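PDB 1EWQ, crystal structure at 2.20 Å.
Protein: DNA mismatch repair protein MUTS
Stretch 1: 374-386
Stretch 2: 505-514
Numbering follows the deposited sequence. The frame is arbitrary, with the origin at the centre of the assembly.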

# COMPACT_ATOMS: atom_id res chain seq x y z
N ASP C 374 19.33 -38.06 -19.92
CA ASP C 374 18.75 -39.23 -19.27
C ASP C 374 19.28 -39.19 -17.84
O ASP C 374 20.49 -39.31 -17.61
CB ASP C 374 19.20 -40.54 -19.94
CG ASP C 374 18.63 -41.78 -19.24
OD1 ASP C 374 18.95 -42.91 -19.66
OD2 ASP C 374 17.85 -41.63 -18.27
N LEU C 375 18.38 -39.01 -16.89
CA LEU C 375 18.75 -38.94 -15.49
C LEU C 375 18.04 -40.02 -14.68
O LEU C 375 17.89 -39.90 -13.47
CB LEU C 375 18.39 -37.56 -14.95
CG LEU C 375 19.24 -36.42 -15.51
CD1 LEU C 375 18.62 -35.07 -15.19
CD2 LEU C 375 20.63 -36.52 -14.92
N SER C 376 17.60 -41.08 -15.36
CA SER C 376 16.90 -42.15 -14.66
C SER C 376 17.74 -42.71 -13.51
O SER C 376 17.20 -43.06 -12.47
CB SER C 376 16.49 -43.27 -15.64
OG SER C 376 17.59 -43.75 -16.37
N PRO C 377 19.07 -42.79 -13.68
CA PRO C 377 19.84 -43.32 -12.55
C PRO C 377 19.73 -42.49 -11.26
O PRO C 377 19.68 -43.05 -10.17
CB PRO C 377 21.27 -43.41 -13.10
CG PRO C 377 21.29 -42.42 -14.22
CD PRO C 377 19.94 -42.57 -14.85
N LEU C 378 19.67 -41.17 -11.40
CA LEU C 378 19.54 -40.27 -10.24
C LEU C 378 18.12 -40.41 -9.69
O LEU C 378 17.90 -40.43 -8.47
CB LEU C 378 19.78 -38.82 -10.67
CG LEU C 378 20.12 -37.74 -9.63
CD1 LEU C 378 19.71 -36.38 -10.17
CD2 LEU C 378 19.41 -38.00 -8.32
N LYS C 379 17.17 -40.51 -10.61
CA LYS C 379 15.76 -40.66 -10.28
C LYS C 379 15.55 -41.89 -9.40
O LYS C 379 14.88 -41.84 -8.37
CB LYS C 379 14.95 -40.79 -11.57
CG LYS C 379 13.44 -40.78 -11.40
CD LYS C 379 12.73 -41.06 -12.73
CE LYS C 379 12.62 -42.55 -13.03
NZ LYS C 379 13.92 -43.28 -13.09
N GLU C 380 16.14 -43.00 -9.82
CA GLU C 380 16.02 -44.26 -9.09
C GLU C 380 16.60 -44.19 -7.68
O GLU C 380 15.99 -44.69 -6.74
CB GLU C 380 16.70 -45.39 -9.87
CG GLU C 380 16.14 -45.62 -11.26
CD GLU C 380 16.91 -46.67 -12.04
OE1 GLU C 380 18.17 -46.62 -12.03
OE2 GLU C 380 16.27 -47.55 -12.65
N GLU C 381 17.77 -43.57 -7.55
CA GLU C 381 18.40 -43.44 -6.24
C GLU C 381 17.51 -42.61 -5.33
O GLU C 381 17.34 -42.91 -4.15
CB GLU C 381 19.78 -42.78 -6.34
CG GLU C 381 20.84 -43.57 -7.12
CD GLU C 381 22.25 -43.05 -6.87
OE1 GLU C 381 22.75 -43.22 -5.74
OE2 GLU C 381 22.86 -42.45 -7.80
N LEU C 382 16.92 -41.55 -5.89
CA LEU C 382 16.04 -40.68 -5.13
C LEU C 382 14.80 -41.46 -4.73
O LEU C 382 14.38 -41.43 -3.57
CB LEU C 382 15.64 -39.45 -5.96
CG LEU C 382 16.69 -38.35 -6.16
CD1 LEU C 382 16.10 -37.20 -6.95
CD2 LEU C 382 17.17 -37.85 -4.81
N GLU C 383 14.22 -42.18 -5.69
CA GLU C 383 13.03 -42.99 -5.44
C GLU C 383 13.28 -44.03 -4.35
O GLU C 383 12.40 -44.31 -3.54
CB GLU C 383 12.60 -43.71 -6.73
CG GLU C 383 11.91 -42.83 -7.75
CD GLU C 383 11.66 -43.55 -9.07
OE1 GLU C 383 10.94 -44.57 -9.08
OE2 GLU C 383 12.19 -43.10 -10.10
N ALA C 384 14.49 -44.60 -4.35
CA ALA C 384 14.86 -45.63 -3.38
C ALA C 384 15.33 -45.06 -2.05
O ALA C 384 15.38 -45.78 -1.05
CB ALA C 384 15.96 -46.49 -3.97
N ALA C 385 15.68 -43.78 -2.02
CA ALA C 385 16.16 -43.16 -0.80
C ALA C 385 15.13 -42.40 0.02
O ALA C 385 15.10 -42.51 1.24
CB ALA C 385 17.32 -42.23 -1.13
N LEU C 386 14.27 -41.64 -0.65
CA LEU C 386 13.29 -40.83 0.06
C LEU C 386 11.88 -41.40 0.15
O LEU C 386 11.41 -42.06 -0.79
CB LEU C 386 13.23 -39.45 -0.59
CG LEU C 386 14.57 -38.82 -0.97
CD1 LEU C 386 14.33 -37.51 -1.70
CD2 LEU C 386 15.42 -38.60 0.27
N GLU C 505 24.44 -37.44 1.78
CA GLU C 505 25.03 -38.33 0.79
C GLU C 505 24.15 -38.36 -0.46
O GLU C 505 24.64 -38.26 -1.58
CB GLU C 505 25.18 -39.75 1.37
CG GLU C 505 26.08 -39.82 2.63
CD GLU C 505 26.10 -41.20 3.31
OE1 GLU C 505 25.28 -42.08 2.96
OE2 GLU C 505 26.95 -41.40 4.22
N VAL C 506 22.84 -38.48 -0.25
CA VAL C 506 21.89 -38.50 -1.36
C VAL C 506 21.90 -37.15 -2.09
O VAL C 506 21.85 -37.09 -3.32
CB VAL C 506 20.46 -38.80 -0.85
CG1 VAL C 506 19.47 -38.81 -2.01
CG2 VAL C 506 20.44 -40.15 -0.14
N ARG C 507 21.99 -36.07 -1.31
CA ARG C 507 22.02 -34.73 -1.88
C ARG C 507 23.23 -34.59 -2.79
O ARG C 507 23.14 -34.05 -3.89
CB ARG C 507 22.08 -33.69 -0.76
CG ARG C 507 22.16 -32.26 -1.25
CD ARG C 507 23.04 -31.45 -0.31
NE ARG C 507 22.29 -30.55 0.54
CZ ARG C 507 22.83 -29.86 1.54
NH1 ARG C 507 24.12 -29.99 1.82
NH2 ARG C 507 22.08 -29.03 2.25
N GLU C 508 24.38 -35.08 -2.31
CA GLU C 508 25.61 -35.02 -3.09
C GLU C 508 25.45 -35.79 -4.41
O GLU C 508 26.00 -35.39 -5.43
CB GLU C 508 26.76 -35.61 -2.27
CG GLU C 508 28.12 -35.54 -2.94
CD GLU C 508 28.57 -34.12 -3.22
OE1 GLU C 508 28.40 -33.25 -2.34
OE2 GLU C 508 29.10 -33.87 -4.33
N ARG C 509 24.69 -36.88 -4.38
CA ARG C 509 24.45 -37.67 -5.58
C ARG C 509 23.72 -36.79 -6.60
O ARG C 509 24.01 -36.84 -7.80
CB ARG C 509 23.58 -38.90 -5.27
CG ARG C 509 24.25 -40.01 -4.45
CD ARG C 509 24.99 -41.02 -5.34
NE ARG C 509 26.17 -40.43 -5.98
CZ ARG C 509 26.66 -40.83 -7.16
NH1 ARG C 509 26.09 -41.83 -7.82
NH2 ARG C 509 27.73 -40.22 -7.67
N ALA C 510 22.78 -36.00 -6.10
CA ALA C 510 22.00 -35.11 -6.96
C ALA C 510 22.87 -33.97 -7.45
O ALA C 510 22.81 -33.59 -8.63
CB ALA C 510 20.79 -34.55 -6.19
N LYS C 511 23.68 -33.43 -6.55
CA LYS C 511 24.55 -32.32 -6.88
C LYS C 511 25.49 -32.63 -8.05
O LYS C 511 25.80 -31.75 -8.86
CB LYS C 511 25.35 -31.91 -5.64
CG LYS C 511 26.32 -30.77 -5.88
CD LYS C 511 27.10 -30.42 -4.61
CE LYS C 511 28.18 -29.38 -4.90
NZ LYS C 511 28.85 -28.88 -3.65
N ARG C 512 25.93 -33.88 -8.17
CA ARG C 512 26.82 -34.25 -9.26
C ARG C 512 26.17 -34.14 -10.63
O ARG C 512 26.86 -34.08 -11.64
CB ARG C 512 27.35 -35.66 -9.03
CG ARG C 512 28.43 -35.70 -7.97
CD ARG C 512 28.69 -37.09 -7.44
NE ARG C 512 29.71 -37.04 -6.39
CZ ARG C 512 29.77 -37.88 -5.36
NH1 ARG C 512 28.86 -38.85 -5.24
NH2 ARG C 512 30.74 -37.75 -4.46
N GLN C 513 24.84 -34.09 -10.65
CA GLN C 513 24.10 -33.96 -11.91
C GLN C 513 23.61 -32.53 -12.12
O GLN C 513 22.77 -32.29 -12.99
CB GLN C 513 22.90 -34.90 -11.91
CG GLN C 513 23.25 -36.38 -11.83
CD GLN C 513 24.30 -36.79 -12.84
OE1 GLN C 513 24.21 -36.42 -14.01
NE2 GLN C 513 25.31 -37.53 -12.40
N ALA C 514 24.13 -31.59 -11.34
CA ALA C 514 23.72 -30.20 -11.45
C ALA C 514 23.71 -29.67 -12.89
O ALA C 514 22.76 -29.02 -13.32
CB ALA C 514 24.62 -29.32 -10.57

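The strongest polar link between these two stretches is a salt bridge, Glu381 to Arg509. Arg509 NH1 donates a hydrogen bond to Glu381 OE2 at 3.3 Å, with an N-H...acceptor angle of 140°. Both values are modest, and the carboxylate oxygen approaches the guanidinium obliquely, so charge attraction supplements an imperfectly aimed hydrogen bond. The other carboxylate oxygen also comes close: Glu381 OE1 lies 3.2 Å from Arg509 CD, so the acid packs against the aliphatic part of the arginine as well as its charged end. Both residues direct CA-to-CB toward the partner stretch and both remain partly exposed. The design rule is familiar: opposite charges on facing helix positions, with the arginine bent (chi1 and chi2 both m, chi3 p).

Several other polar groups pair within their own stretch. Ser376, at the start of its helix, binds Asp374 twice: Ser376 OG donates to Asp374 OD2 at 2.9 Å, and the backbone Ser376 N donates to the same oxygen, Asp374 OD2, at 3.0 Å. One carboxylate oxygen thereby fixes the chain just ahead of the first turn. One turn along, Lys379 NZ forms a salt bridge with Glu383 OE2 at 3.5 Å, an i to i+4 pairing on a part of the helix that makes no contact with stretch 2. In the second stretch, Arg512 NE and Glu508 OE2 form a long salt bridge at 3.8 Å; the oxygen lies well out of the guanidinium plane, so it is a matter of charge alone.

Most of these groups sit on two helices that run nearly antiparallel, at 164° between their N-to-C directions, with axes 10.3 Å apart at closest approach. The register runs in opposite directions on the two helices: Leu378 sits across from Ala510, with CA atoms 6.6 Å apart, and Leu382 across from Val506, with CA atoms 7.3 Å apart. A step of four forward on one helix matches a step of four backward on the other, the repeat expected when successive turns meet.

The apolar layer uses that repeat. Leu378 comes close to the backbone at the small Ala510: Leu378 CD2 is 4.1 Å from Ala510 CA and 4.3 Å from Ala510 CB. Val506, with chi1 t, packs against Leu382 (Leu382 CD2 to Val506 CG1, 3.7 Å) and Ala385 (Ala385 CB to Val506 CG2, 3.9 Å). The CA-to-CB bond of Leu382 points sideways to the other stretch, yet the end of the side chain comes nearer and closes the contact.

Toward the start of the first helix, Gln513 covers the leucines with the aliphatic part of its side chain as well as its amide. Leu378 CD1 touches Gln513 CG at 3.9 Å, and Leu375 CD2, from the N-cap residue, lies 3.7 Å from Gln513 OE1. Altogether the contact buries 407 Å² over both sides, joining a hydrophobic strip to one charged pair.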